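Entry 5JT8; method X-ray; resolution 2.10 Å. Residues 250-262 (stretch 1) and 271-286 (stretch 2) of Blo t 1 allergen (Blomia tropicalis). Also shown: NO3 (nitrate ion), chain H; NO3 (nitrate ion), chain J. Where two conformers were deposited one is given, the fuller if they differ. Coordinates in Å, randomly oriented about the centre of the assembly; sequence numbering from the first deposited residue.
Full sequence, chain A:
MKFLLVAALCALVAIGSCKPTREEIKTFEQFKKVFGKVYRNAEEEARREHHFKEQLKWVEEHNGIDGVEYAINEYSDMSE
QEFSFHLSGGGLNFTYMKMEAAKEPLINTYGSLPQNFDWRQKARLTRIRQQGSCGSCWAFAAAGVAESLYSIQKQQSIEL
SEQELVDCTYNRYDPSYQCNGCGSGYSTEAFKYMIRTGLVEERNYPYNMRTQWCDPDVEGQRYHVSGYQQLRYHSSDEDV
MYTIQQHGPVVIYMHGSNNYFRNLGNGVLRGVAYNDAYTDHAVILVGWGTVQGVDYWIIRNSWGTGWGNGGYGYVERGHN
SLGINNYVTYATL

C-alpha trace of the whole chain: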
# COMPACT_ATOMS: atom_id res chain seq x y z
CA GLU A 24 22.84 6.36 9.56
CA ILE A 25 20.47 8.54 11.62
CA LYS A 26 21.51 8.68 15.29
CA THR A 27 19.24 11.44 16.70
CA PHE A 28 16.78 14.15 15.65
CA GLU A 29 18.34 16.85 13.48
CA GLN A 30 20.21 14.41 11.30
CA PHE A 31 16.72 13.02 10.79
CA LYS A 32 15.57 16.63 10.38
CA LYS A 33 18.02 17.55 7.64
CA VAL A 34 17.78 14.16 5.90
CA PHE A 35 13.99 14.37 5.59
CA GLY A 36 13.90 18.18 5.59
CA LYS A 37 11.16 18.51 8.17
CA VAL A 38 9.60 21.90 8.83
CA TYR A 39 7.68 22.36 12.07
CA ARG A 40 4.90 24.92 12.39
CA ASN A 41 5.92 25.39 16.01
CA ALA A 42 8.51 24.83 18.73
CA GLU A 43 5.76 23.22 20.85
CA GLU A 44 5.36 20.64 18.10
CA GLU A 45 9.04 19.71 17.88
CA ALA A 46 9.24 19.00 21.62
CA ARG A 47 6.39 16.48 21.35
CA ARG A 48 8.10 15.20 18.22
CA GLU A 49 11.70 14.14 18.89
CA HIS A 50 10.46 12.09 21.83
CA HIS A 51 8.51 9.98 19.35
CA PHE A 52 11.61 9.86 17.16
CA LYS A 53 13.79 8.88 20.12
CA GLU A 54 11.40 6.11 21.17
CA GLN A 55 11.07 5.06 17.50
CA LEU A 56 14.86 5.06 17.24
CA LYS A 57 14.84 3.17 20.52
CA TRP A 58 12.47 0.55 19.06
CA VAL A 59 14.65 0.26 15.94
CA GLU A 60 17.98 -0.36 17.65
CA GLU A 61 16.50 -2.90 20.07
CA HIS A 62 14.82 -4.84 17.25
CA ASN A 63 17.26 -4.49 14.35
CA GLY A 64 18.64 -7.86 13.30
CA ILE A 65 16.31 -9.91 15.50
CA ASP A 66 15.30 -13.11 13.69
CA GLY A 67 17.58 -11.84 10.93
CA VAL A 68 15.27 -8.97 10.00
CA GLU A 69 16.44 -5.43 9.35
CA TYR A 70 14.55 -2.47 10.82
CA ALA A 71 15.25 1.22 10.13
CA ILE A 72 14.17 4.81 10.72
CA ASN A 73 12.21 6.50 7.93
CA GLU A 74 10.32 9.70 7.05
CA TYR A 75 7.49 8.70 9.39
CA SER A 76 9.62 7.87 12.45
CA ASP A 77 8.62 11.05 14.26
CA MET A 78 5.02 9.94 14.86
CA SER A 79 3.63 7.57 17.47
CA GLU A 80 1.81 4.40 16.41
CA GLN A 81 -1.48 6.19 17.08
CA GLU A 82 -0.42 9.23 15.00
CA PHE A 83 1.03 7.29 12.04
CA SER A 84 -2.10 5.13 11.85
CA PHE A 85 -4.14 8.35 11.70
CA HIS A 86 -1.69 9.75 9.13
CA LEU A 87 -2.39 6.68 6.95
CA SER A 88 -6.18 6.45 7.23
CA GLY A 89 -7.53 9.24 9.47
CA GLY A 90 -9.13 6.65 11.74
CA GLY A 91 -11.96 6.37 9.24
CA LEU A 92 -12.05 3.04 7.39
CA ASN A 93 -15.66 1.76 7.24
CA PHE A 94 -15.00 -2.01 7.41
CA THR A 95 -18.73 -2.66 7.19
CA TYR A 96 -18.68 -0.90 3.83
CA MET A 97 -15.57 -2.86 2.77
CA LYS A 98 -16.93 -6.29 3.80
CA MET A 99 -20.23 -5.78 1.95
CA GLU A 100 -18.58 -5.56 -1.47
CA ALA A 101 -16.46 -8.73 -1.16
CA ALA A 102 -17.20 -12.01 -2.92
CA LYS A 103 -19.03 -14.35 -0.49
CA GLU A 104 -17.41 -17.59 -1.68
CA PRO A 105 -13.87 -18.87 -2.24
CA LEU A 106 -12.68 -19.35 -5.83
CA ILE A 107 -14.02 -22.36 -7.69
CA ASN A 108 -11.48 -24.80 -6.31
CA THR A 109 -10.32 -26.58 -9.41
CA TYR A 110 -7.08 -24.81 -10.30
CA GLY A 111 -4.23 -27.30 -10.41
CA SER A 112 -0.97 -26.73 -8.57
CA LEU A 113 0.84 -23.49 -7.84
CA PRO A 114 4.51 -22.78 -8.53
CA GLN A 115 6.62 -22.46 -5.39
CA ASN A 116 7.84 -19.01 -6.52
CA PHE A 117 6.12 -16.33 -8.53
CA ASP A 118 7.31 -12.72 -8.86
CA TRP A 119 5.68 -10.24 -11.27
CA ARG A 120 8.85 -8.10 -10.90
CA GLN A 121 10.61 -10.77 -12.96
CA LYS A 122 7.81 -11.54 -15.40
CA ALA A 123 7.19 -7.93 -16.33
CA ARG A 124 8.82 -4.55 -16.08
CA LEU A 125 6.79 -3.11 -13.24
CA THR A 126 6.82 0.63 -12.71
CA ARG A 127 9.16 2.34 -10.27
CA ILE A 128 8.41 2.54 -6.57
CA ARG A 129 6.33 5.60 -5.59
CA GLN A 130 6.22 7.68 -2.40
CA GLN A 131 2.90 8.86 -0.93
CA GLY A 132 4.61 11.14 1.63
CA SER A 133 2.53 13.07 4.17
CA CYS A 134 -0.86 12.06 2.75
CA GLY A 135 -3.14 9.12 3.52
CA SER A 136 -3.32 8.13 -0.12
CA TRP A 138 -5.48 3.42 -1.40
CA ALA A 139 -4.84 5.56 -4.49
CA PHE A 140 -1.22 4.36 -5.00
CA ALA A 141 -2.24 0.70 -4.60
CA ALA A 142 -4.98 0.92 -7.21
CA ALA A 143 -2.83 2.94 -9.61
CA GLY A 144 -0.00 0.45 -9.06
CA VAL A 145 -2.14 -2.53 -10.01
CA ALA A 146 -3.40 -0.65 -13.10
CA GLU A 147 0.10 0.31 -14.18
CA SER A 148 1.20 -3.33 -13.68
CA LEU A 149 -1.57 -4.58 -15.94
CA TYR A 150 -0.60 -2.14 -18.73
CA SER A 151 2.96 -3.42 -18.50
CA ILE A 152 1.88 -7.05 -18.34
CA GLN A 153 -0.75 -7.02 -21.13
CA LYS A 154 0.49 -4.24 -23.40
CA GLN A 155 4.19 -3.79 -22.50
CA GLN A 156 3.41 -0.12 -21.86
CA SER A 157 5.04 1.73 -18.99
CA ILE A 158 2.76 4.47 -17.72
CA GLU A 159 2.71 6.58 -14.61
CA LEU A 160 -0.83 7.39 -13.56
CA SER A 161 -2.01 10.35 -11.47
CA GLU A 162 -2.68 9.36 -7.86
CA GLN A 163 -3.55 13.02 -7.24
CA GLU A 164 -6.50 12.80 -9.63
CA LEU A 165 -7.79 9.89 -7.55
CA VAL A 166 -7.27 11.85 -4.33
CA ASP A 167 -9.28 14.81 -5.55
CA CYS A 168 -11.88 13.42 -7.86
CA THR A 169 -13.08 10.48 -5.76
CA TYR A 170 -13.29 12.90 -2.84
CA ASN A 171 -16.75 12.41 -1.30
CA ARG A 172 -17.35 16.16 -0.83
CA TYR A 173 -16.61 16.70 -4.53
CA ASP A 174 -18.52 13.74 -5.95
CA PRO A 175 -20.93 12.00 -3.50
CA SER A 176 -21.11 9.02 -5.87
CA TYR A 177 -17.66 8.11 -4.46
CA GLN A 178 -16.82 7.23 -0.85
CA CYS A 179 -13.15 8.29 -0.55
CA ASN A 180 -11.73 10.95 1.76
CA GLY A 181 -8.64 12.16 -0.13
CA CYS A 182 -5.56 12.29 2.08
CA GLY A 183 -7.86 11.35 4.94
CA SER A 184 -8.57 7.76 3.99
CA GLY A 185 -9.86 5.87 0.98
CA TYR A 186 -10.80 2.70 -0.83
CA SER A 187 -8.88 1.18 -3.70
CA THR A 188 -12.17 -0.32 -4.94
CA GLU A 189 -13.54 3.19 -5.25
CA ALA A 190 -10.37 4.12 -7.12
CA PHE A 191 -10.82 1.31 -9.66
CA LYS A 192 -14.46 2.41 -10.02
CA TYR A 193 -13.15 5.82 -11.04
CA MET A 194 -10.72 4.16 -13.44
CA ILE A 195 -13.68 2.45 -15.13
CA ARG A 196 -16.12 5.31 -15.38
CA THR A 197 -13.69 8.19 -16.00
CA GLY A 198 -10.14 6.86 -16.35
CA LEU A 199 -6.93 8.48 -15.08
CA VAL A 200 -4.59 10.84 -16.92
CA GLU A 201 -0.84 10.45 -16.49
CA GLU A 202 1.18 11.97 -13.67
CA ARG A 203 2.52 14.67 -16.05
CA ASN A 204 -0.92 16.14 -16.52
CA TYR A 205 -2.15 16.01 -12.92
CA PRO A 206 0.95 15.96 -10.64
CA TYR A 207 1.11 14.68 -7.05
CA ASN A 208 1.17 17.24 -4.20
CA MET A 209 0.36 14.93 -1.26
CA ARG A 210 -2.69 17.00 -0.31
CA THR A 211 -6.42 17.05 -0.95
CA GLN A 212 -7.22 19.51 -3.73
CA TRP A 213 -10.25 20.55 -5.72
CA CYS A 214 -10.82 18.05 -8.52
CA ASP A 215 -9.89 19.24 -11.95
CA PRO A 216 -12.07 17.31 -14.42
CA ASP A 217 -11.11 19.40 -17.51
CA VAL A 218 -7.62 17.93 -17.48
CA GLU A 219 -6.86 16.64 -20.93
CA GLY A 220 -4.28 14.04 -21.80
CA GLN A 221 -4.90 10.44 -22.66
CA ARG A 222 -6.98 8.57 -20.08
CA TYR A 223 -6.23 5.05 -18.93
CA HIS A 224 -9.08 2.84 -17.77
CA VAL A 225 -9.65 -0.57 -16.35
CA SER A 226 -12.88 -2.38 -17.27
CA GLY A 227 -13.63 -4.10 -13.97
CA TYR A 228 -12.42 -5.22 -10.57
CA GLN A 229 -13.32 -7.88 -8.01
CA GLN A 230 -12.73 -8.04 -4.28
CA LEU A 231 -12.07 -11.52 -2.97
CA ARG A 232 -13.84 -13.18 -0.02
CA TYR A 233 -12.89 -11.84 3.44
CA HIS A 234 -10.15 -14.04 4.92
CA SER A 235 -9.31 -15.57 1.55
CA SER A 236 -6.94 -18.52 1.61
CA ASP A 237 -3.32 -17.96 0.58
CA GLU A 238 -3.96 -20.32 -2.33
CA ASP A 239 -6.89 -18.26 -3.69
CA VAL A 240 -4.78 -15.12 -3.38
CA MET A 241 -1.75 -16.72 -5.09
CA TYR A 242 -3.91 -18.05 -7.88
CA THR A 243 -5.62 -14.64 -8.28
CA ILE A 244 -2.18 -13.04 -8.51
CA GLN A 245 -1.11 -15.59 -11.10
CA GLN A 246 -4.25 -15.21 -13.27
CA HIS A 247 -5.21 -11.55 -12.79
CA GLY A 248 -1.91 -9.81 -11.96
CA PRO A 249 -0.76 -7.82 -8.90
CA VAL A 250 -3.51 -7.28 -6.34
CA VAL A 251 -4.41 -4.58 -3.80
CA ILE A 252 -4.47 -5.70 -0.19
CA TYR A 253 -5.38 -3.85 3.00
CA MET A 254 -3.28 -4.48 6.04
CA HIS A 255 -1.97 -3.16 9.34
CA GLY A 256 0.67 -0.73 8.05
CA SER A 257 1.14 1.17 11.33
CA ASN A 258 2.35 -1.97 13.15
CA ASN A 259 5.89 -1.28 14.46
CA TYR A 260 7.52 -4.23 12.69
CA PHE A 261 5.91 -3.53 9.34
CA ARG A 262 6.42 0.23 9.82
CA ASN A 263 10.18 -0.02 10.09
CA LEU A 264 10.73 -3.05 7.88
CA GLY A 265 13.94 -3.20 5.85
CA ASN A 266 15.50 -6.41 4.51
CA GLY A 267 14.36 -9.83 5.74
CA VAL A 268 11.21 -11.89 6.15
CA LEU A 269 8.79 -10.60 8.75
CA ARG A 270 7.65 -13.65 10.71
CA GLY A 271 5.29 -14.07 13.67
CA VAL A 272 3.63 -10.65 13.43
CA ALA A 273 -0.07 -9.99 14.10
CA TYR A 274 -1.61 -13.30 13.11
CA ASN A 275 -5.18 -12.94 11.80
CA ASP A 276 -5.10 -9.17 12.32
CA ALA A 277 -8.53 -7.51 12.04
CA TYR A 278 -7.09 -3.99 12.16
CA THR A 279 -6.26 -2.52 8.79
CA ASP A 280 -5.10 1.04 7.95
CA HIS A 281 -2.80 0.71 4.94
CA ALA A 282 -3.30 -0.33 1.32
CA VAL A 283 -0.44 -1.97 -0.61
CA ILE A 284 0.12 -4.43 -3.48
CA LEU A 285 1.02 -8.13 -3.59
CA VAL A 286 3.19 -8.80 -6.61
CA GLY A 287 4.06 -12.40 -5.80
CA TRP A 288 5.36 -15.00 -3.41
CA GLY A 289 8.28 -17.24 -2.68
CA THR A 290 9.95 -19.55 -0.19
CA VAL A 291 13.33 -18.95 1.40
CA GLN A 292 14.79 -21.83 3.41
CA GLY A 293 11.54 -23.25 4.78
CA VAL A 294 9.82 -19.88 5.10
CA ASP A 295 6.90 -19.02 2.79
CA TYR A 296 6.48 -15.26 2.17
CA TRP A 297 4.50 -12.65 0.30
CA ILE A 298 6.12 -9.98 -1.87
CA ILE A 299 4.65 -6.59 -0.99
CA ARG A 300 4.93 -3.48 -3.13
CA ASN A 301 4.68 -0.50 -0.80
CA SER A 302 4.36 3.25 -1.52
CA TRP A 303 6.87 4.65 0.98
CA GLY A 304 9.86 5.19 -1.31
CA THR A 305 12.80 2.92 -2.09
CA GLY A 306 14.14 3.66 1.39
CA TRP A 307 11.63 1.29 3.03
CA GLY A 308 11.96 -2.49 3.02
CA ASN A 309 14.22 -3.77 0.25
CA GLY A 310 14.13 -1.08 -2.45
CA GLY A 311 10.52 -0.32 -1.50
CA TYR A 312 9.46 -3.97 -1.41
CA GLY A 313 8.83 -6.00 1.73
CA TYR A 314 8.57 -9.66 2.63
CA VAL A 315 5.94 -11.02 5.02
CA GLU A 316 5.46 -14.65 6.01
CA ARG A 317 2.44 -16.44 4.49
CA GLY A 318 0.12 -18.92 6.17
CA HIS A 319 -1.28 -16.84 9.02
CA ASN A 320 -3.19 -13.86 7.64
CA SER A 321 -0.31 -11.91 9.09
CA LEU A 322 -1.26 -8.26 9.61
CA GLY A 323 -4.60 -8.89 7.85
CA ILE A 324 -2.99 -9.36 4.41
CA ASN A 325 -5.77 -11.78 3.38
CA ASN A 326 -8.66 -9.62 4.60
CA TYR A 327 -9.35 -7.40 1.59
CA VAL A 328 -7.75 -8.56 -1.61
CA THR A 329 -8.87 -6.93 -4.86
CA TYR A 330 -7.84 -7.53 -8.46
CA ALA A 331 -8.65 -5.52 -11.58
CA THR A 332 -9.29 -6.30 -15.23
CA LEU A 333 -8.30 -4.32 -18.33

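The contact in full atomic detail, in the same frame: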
# COMPACT_ATOMS: atom_id res chain seq x y z
N VAL A 250 -2.25 -7.57 -7.01
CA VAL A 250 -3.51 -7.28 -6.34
C VAL A 250 -3.33 -6.27 -5.21
O VAL A 250 -2.26 -6.20 -4.59
CB VAL A 250 -4.14 -8.58 -5.78
CG1 VAL A 250 -4.41 -9.57 -6.93
CG2 VAL A 250 -3.23 -9.21 -4.72
N VAL A 251 -4.36 -5.47 -4.96
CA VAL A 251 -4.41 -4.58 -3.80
C VAL A 251 -4.77 -5.40 -2.58
O VAL A 251 -5.65 -6.26 -2.66
CB VAL A 251 -5.46 -3.46 -3.95
CG1 VAL A 251 -5.53 -2.60 -2.68
CG2 VAL A 251 -5.16 -2.60 -5.16
N ILE A 252 -4.07 -5.16 -1.48
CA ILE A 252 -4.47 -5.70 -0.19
C ILE A 252 -4.54 -4.57 0.84
O ILE A 252 -3.91 -3.53 0.69
CB ILE A 252 -3.50 -6.79 0.34
CG1 ILE A 252 -2.11 -6.20 0.55
CG2 ILE A 252 -3.42 -7.97 -0.61
CD1 ILE A 252 -1.21 -7.04 1.45
N TYR A 253 -5.32 -4.78 1.88
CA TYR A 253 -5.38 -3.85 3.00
C TYR A 253 -4.83 -4.52 4.23
O TYR A 253 -5.24 -5.64 4.56
CB TYR A 253 -6.80 -3.39 3.26
CG TYR A 253 -7.17 -2.16 2.50
CD1 TYR A 253 -7.44 -2.23 1.14
CD2 TYR A 253 -7.22 -0.92 3.12
CE1 TYR A 253 -7.78 -1.11 0.44
CE2 TYR A 253 -7.56 0.22 2.41
CZ TYR A 253 -7.84 0.11 1.07
OH TYR A 253 -8.18 1.23 0.34
N MET A 254 -3.90 -3.86 4.90
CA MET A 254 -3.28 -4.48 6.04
C MET A 254 -2.96 -3.48 7.15
O MET A 254 -3.36 -2.32 7.10
CB MET A 254 -2.03 -5.25 5.60
CG MET A 254 -1.23 -4.58 4.51
SD MET A 254 -0.20 -3.31 5.23
CE MET A 254 0.66 -4.29 6.46
N HIS A 255 -2.25 -3.96 8.17
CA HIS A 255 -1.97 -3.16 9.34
C HIS A 255 -0.61 -2.48 9.17
O HIS A 255 0.40 -2.91 9.73
CB HIS A 255 -2.01 -4.05 10.60
CG HIS A 255 -2.02 -3.27 11.88
ND1 HIS A 255 -2.32 -3.84 13.10
CD2 HIS A 255 -1.78 -1.96 12.13
CE1 HIS A 255 -2.26 -2.92 14.04
NE2 HIS A 255 -1.94 -1.77 13.48
N GLY A 256 -0.58 -1.41 8.38
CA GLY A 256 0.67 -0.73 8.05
C GLY A 256 1.35 -0.04 9.22
O GLY A 256 2.57 0.09 9.23
N SER A 257 0.58 0.39 10.22
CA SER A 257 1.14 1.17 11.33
C SER A 257 1.76 0.29 12.42
O SER A 257 2.36 0.81 13.37
CB SER A 257 0.09 2.10 11.94
OG SER A 257 -1.01 1.39 12.49
N ASN A 258 1.63 -1.03 12.29
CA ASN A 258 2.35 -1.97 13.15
C ASN A 258 3.86 -1.69 13.14
O ASN A 258 4.44 -1.46 12.07
CB ASN A 258 2.08 -3.42 12.72
CG ASN A 258 2.97 -4.42 13.44
OD1 ASN A 258 4.14 -4.61 13.08
ND2 ASN A 258 2.42 -5.08 14.45
N ASN A 259 4.48 -1.68 14.32
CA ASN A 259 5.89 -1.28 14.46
C ASN A 259 6.84 -2.06 13.56
O ASN A 259 7.72 -1.47 12.94
CB ASN A 259 6.34 -1.44 15.91
CG ASN A 259 6.02 -0.23 16.75
OD1 ASN A 259 6.16 0.90 16.30
ND2 ASN A 259 5.57 -0.46 17.99
N TYR A 260 6.64 -3.37 13.49
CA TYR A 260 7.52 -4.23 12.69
C TYR A 260 7.37 -3.94 11.20
O TYR A 260 8.35 -3.81 10.47
CB TYR A 260 7.23 -5.70 12.99
CG TYR A 260 7.51 -6.09 14.43
CD1 TYR A 260 6.55 -5.90 15.42
CD2 TYR A 260 8.74 -6.64 14.80
CE1 TYR A 260 6.80 -6.24 16.74
CE2 TYR A 260 9.00 -6.97 16.12
CZ TYR A 260 8.03 -6.78 17.09
OH TYR A 260 8.28 -7.12 18.40
N PHE A 261 6.13 -3.84 10.74
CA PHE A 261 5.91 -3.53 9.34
C PHE A 261 6.38 -2.11 9.03
O PHE A 261 7.04 -1.86 8.02
CB PHE A 261 4.44 -3.69 8.94
CG PHE A 261 4.21 -3.48 7.48
CD1 PHE A 261 4.42 -4.52 6.58
CD2 PHE A 261 3.85 -2.23 7.00
CE1 PHE A 261 4.23 -4.33 5.23
CE2 PHE A 261 3.67 -2.03 5.65
CZ PHE A 261 3.85 -3.07 4.76
N ARG A 262 6.04 -1.19 9.93
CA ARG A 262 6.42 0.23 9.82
C ARG A 262 7.89 0.44 9.49
O ARG A 262 8.24 1.21 8.58
CB ARG A 262 6.07 0.94 11.12
CG ARG A 262 6.30 2.43 11.14
CD ARG A 262 5.71 3.02 12.42
NE ARG A 262 6.09 4.42 12.58
CZ ARG A 262 5.71 5.19 13.60
NH1 ARG A 262 4.94 4.69 14.56
NH2 ARG A 262 6.11 6.45 13.66
N GLY A 271 5.94 -14.13 12.37
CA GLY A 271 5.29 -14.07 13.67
C GLY A 271 4.67 -12.73 14.07
O GLY A 271 4.56 -12.43 15.24
N VAL A 272 4.25 -11.93 13.10
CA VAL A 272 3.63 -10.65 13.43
C VAL A 272 2.12 -10.66 13.16
O VAL A 272 1.67 -10.96 12.04
CB VAL A 272 4.28 -9.48 12.65
CG1 VAL A 272 3.47 -8.21 12.81
CG2 VAL A 272 5.71 -9.26 13.12
N ALA A 273 1.35 -10.34 14.21
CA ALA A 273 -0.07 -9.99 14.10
C ALA A 273 -0.87 -10.99 13.30
O ALA A 273 -1.48 -10.64 12.30
CB ALA A 273 -0.21 -8.59 13.48
N TYR A 274 -0.86 -12.24 13.75
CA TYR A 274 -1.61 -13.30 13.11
C TYR A 274 -3.10 -12.99 13.09
O TYR A 274 -3.65 -12.57 14.11
CB TYR A 274 -1.35 -14.63 13.81
CG TYR A 274 -0.03 -15.28 13.46
CD1 TYR A 274 0.92 -14.62 12.69
CD2 TYR A 274 0.26 -16.58 13.87
CE1 TYR A 274 2.12 -15.22 12.36
CE2 TYR A 274 1.46 -17.19 13.54
CZ TYR A 274 2.38 -16.50 12.79
OH TYR A 274 3.57 -17.11 12.45
N ASN A 275 -3.74 -13.17 11.94
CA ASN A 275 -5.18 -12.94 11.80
C ASN A 275 -5.62 -11.54 12.21
O ASN A 275 -6.70 -11.37 12.77
CB ASN A 275 -5.97 -13.98 12.61
CG ASN A 275 -5.48 -15.40 12.39
OD1 ASN A 275 -5.48 -15.91 11.26
ND2 ASN A 275 -5.04 -16.05 13.46
N ASP A 276 -4.78 -10.55 11.94
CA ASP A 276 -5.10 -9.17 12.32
C ASP A 276 -6.41 -8.66 11.69
O ASP A 276 -6.62 -8.76 10.48
CB ASP A 276 -3.97 -8.25 11.91
CG ASP A 276 -3.89 -7.03 12.79
OD1 ASP A 276 -4.94 -6.60 13.32
OD2 ASP A 276 -2.76 -6.52 12.95
N ALA A 277 -7.28 -8.09 12.53
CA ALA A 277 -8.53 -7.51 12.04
C ALA A 277 -8.36 -6.02 11.73
O ALA A 277 -9.15 -5.42 11.01
CB ALA A 277 -9.64 -7.73 13.05
N TYR A 278 -7.31 -5.43 12.28
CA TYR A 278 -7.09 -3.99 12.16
C TYR A 278 -6.28 -3.66 10.92
O TYR A 278 -5.13 -4.07 10.77
CB TYR A 278 -6.38 -3.45 13.40
CG TYR A 278 -6.24 -1.95 13.45
CD1 TYR A 278 -7.22 -1.15 14.03
CD2 TYR A 278 -5.11 -1.33 12.94
CE1 TYR A 278 -7.08 0.22 14.10
CE2 TYR A 278 -4.96 0.04 12.99
CZ TYR A 278 -5.94 0.82 13.57
OH TYR A 278 -5.78 2.19 13.63
N THR A 279 -6.89 -2.90 10.03
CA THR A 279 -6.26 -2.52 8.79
C THR A 279 -6.26 -0.98 8.66
O THR A 279 -7.24 -0.32 9.03
CB THR A 279 -7.00 -3.18 7.63
OG1 THR A 279 -8.37 -3.28 8.00
CG2 THR A 279 -6.48 -4.61 7.40
N ASP A 280 -5.16 -0.41 8.18
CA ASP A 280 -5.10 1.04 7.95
C ASP A 280 -4.18 1.41 6.79
O ASP A 280 -3.90 2.58 6.57
CB ASP A 280 -4.65 1.80 9.21
CG ASP A 280 -3.28 1.35 9.73
OD1 ASP A 280 -2.62 0.51 9.09
OD2 ASP A 280 -2.87 1.86 10.79
N HIS A 281 -3.73 0.42 6.03
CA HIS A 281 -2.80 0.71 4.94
C HIS A 281 -3.08 -0.17 3.75
O HIS A 281 -3.23 -1.38 3.90
CB HIS A 281 -1.38 0.52 5.43
CG HIS A 281 -0.33 0.97 4.46
ND1 HIS A 281 -0.42 2.15 3.76
CD2 HIS A 281 0.85 0.41 4.11
CE1 HIS A 281 0.66 2.29 3.01
NE2 HIS A 281 1.44 1.25 3.21
N ALA A 282 -3.14 0.43 2.56
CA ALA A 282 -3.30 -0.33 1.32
C ALA A 282 -1.95 -0.50 0.62
O ALA A 282 -1.21 0.46 0.50
CB ALA A 282 -4.27 0.36 0.39
N VAL A 283 -1.66 -1.71 0.16
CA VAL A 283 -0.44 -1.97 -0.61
C VAL A 283 -0.75 -3.00 -1.70
O VAL A 283 -1.92 -3.33 -1.90
CB VAL A 283 0.72 -2.47 0.26
CG1 VAL A 283 1.17 -1.39 1.25
CG2 VAL A 283 0.33 -3.77 1.00
N ILE A 284 0.28 -3.50 -2.36
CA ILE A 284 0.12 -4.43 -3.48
C ILE A 284 0.92 -5.72 -3.26
O ILE A 284 2.09 -5.67 -2.88
CB ILE A 284 0.59 -3.77 -4.81
CG1 ILE A 284 -0.27 -2.53 -5.13
CG2 ILE A 284 0.58 -4.75 -5.98
CD1 ILE A 284 0.35 -1.64 -6.22
N LEU A 285 0.29 -6.87 -3.50
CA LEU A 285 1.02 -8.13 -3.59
C LEU A 285 1.44 -8.33 -5.03
O LEU A 285 0.61 -8.26 -5.94
CB LEU A 285 0.17 -9.31 -3.12
CG LEU A 285 -0.26 -9.39 -1.66
CD1 LEU A 285 -1.16 -10.61 -1.43
CD2 LEU A 285 0.98 -9.46 -0.78
N VAL A 286 2.72 -8.58 -5.26
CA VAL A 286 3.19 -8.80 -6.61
C VAL A 286 3.71 -10.22 -6.78
O VAL A 286 4.16 -10.58 -7.85
CB VAL A 286 4.31 -7.82 -7.01
CG1 VAL A 286 3.80 -6.37 -7.01
CG2 VAL A 286 5.52 -8.00 -6.12
N NO3 H . 2.55 -8.20 16.67
O1 NO3 H . 2.79 -9.43 16.84
O2 NO3 H . 1.40 -7.84 16.27
O3 NO3 H . 3.44 -7.32 16.89
N NO3 J . -2.31 -19.04 13.12
O1 NO3 J . -1.38 -19.73 13.65
O2 NO3 J . -3.24 -18.57 13.84
O3 NO3 J . -2.32 -18.83 11.87

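Residues 250-254 and 281-286 pair as antiparallel strands, and beyond the last rung the contact passes from backbone pairing to side chains and a short helix; together the two stretches bury 1004 Å² of surface. V250 opens the ladder with a reciprocal pair of hydrogen bonds, V250 N to L285 O at 3.1 Å and L285 N to V250 O at 2.9 Å. Its side chain lies on the same face of the sheet as that of L285, with V250 CG2 3.8 Å from L285 CB. V251 sits opposite I284 in a non-hydrogen-bonded pair, where the CA atoms draw in to 4.5 Å and V251 CA approaches V283 O at 3.4 Å.

At I252 the reciprocal pattern returns: I252 N donates to V283 O and V283 N to I252 O, both at 2.9 Å and both nearly straight. I252 also fills the apolar face it shares with V250, V283 and L285, its CG1 packing 3.5 Å from V283 CG2 and its CG2 3.6 Å from L285 CD1. Branched and long aliphatic side chains suit this buried surface, since they cover the sheet without leaving polar groups unpaired. On the other face, Y253 lies across A282. The small methyl lets the ring come close, and A282 CB stands 3.8 Å from the centroid of the Y253 ring, almost on its normal; the phenol hydroxyl is satisfied elsewhere in the structure.

M254 closes the ladder. Its N donates to H281 O at 2.8 Å, while its carbonyl accepts two hydrogen bonds from stretch 2, with M254 O 3.0 Å from H281 N and 2.8 Å from D280 N. The side chain, p at all three chi angles, places M254 CG 3.9 Å from V283 CG2 and M254 SD 4.0 Å from H281 CB.

H255 leaves the strand and begins a type I turn that ends at N258. Its ring is held at the edge by a hydrogen bond from H255 ND1 to D276 OD2 (2.7 Å), while Y278 CD2 lies over one face, 3.2 Å from H255 NE2. D276 is itself braced, because its OD1 accepts from Y278 N at 2.8 Å. G256 passes close to H281, with G256 CA 3.6 Å from H281 CB; a CB on G256 would clash with that same atom.

D280 anchors the turn. Its CA-to-CB bond points away from stretch 1, yet the carboxylate comes back to it: D280 OD2 accepts from S257 OG at 2.6 Å, and D280 OD1 receives weak bonds from G256 N (2.9 Å) and S257 N (3.4 Å). A short acidic side chain thus serves two successive backbone amides and a hydroxyl.

N258 caps the following helix, its OD1 accepting from F261 N at 3.2 Å and, weakly, from Y260 N at 2.8 Å. V272 packs against this end, with V272 CG1 3.7 Å from N258 OD1 and V272 CG2 3.9 Å from Y260 CB. Finally, F261 CE2 approaches H281 CD2 at 4.0 Å, at the edge of the histidine ring.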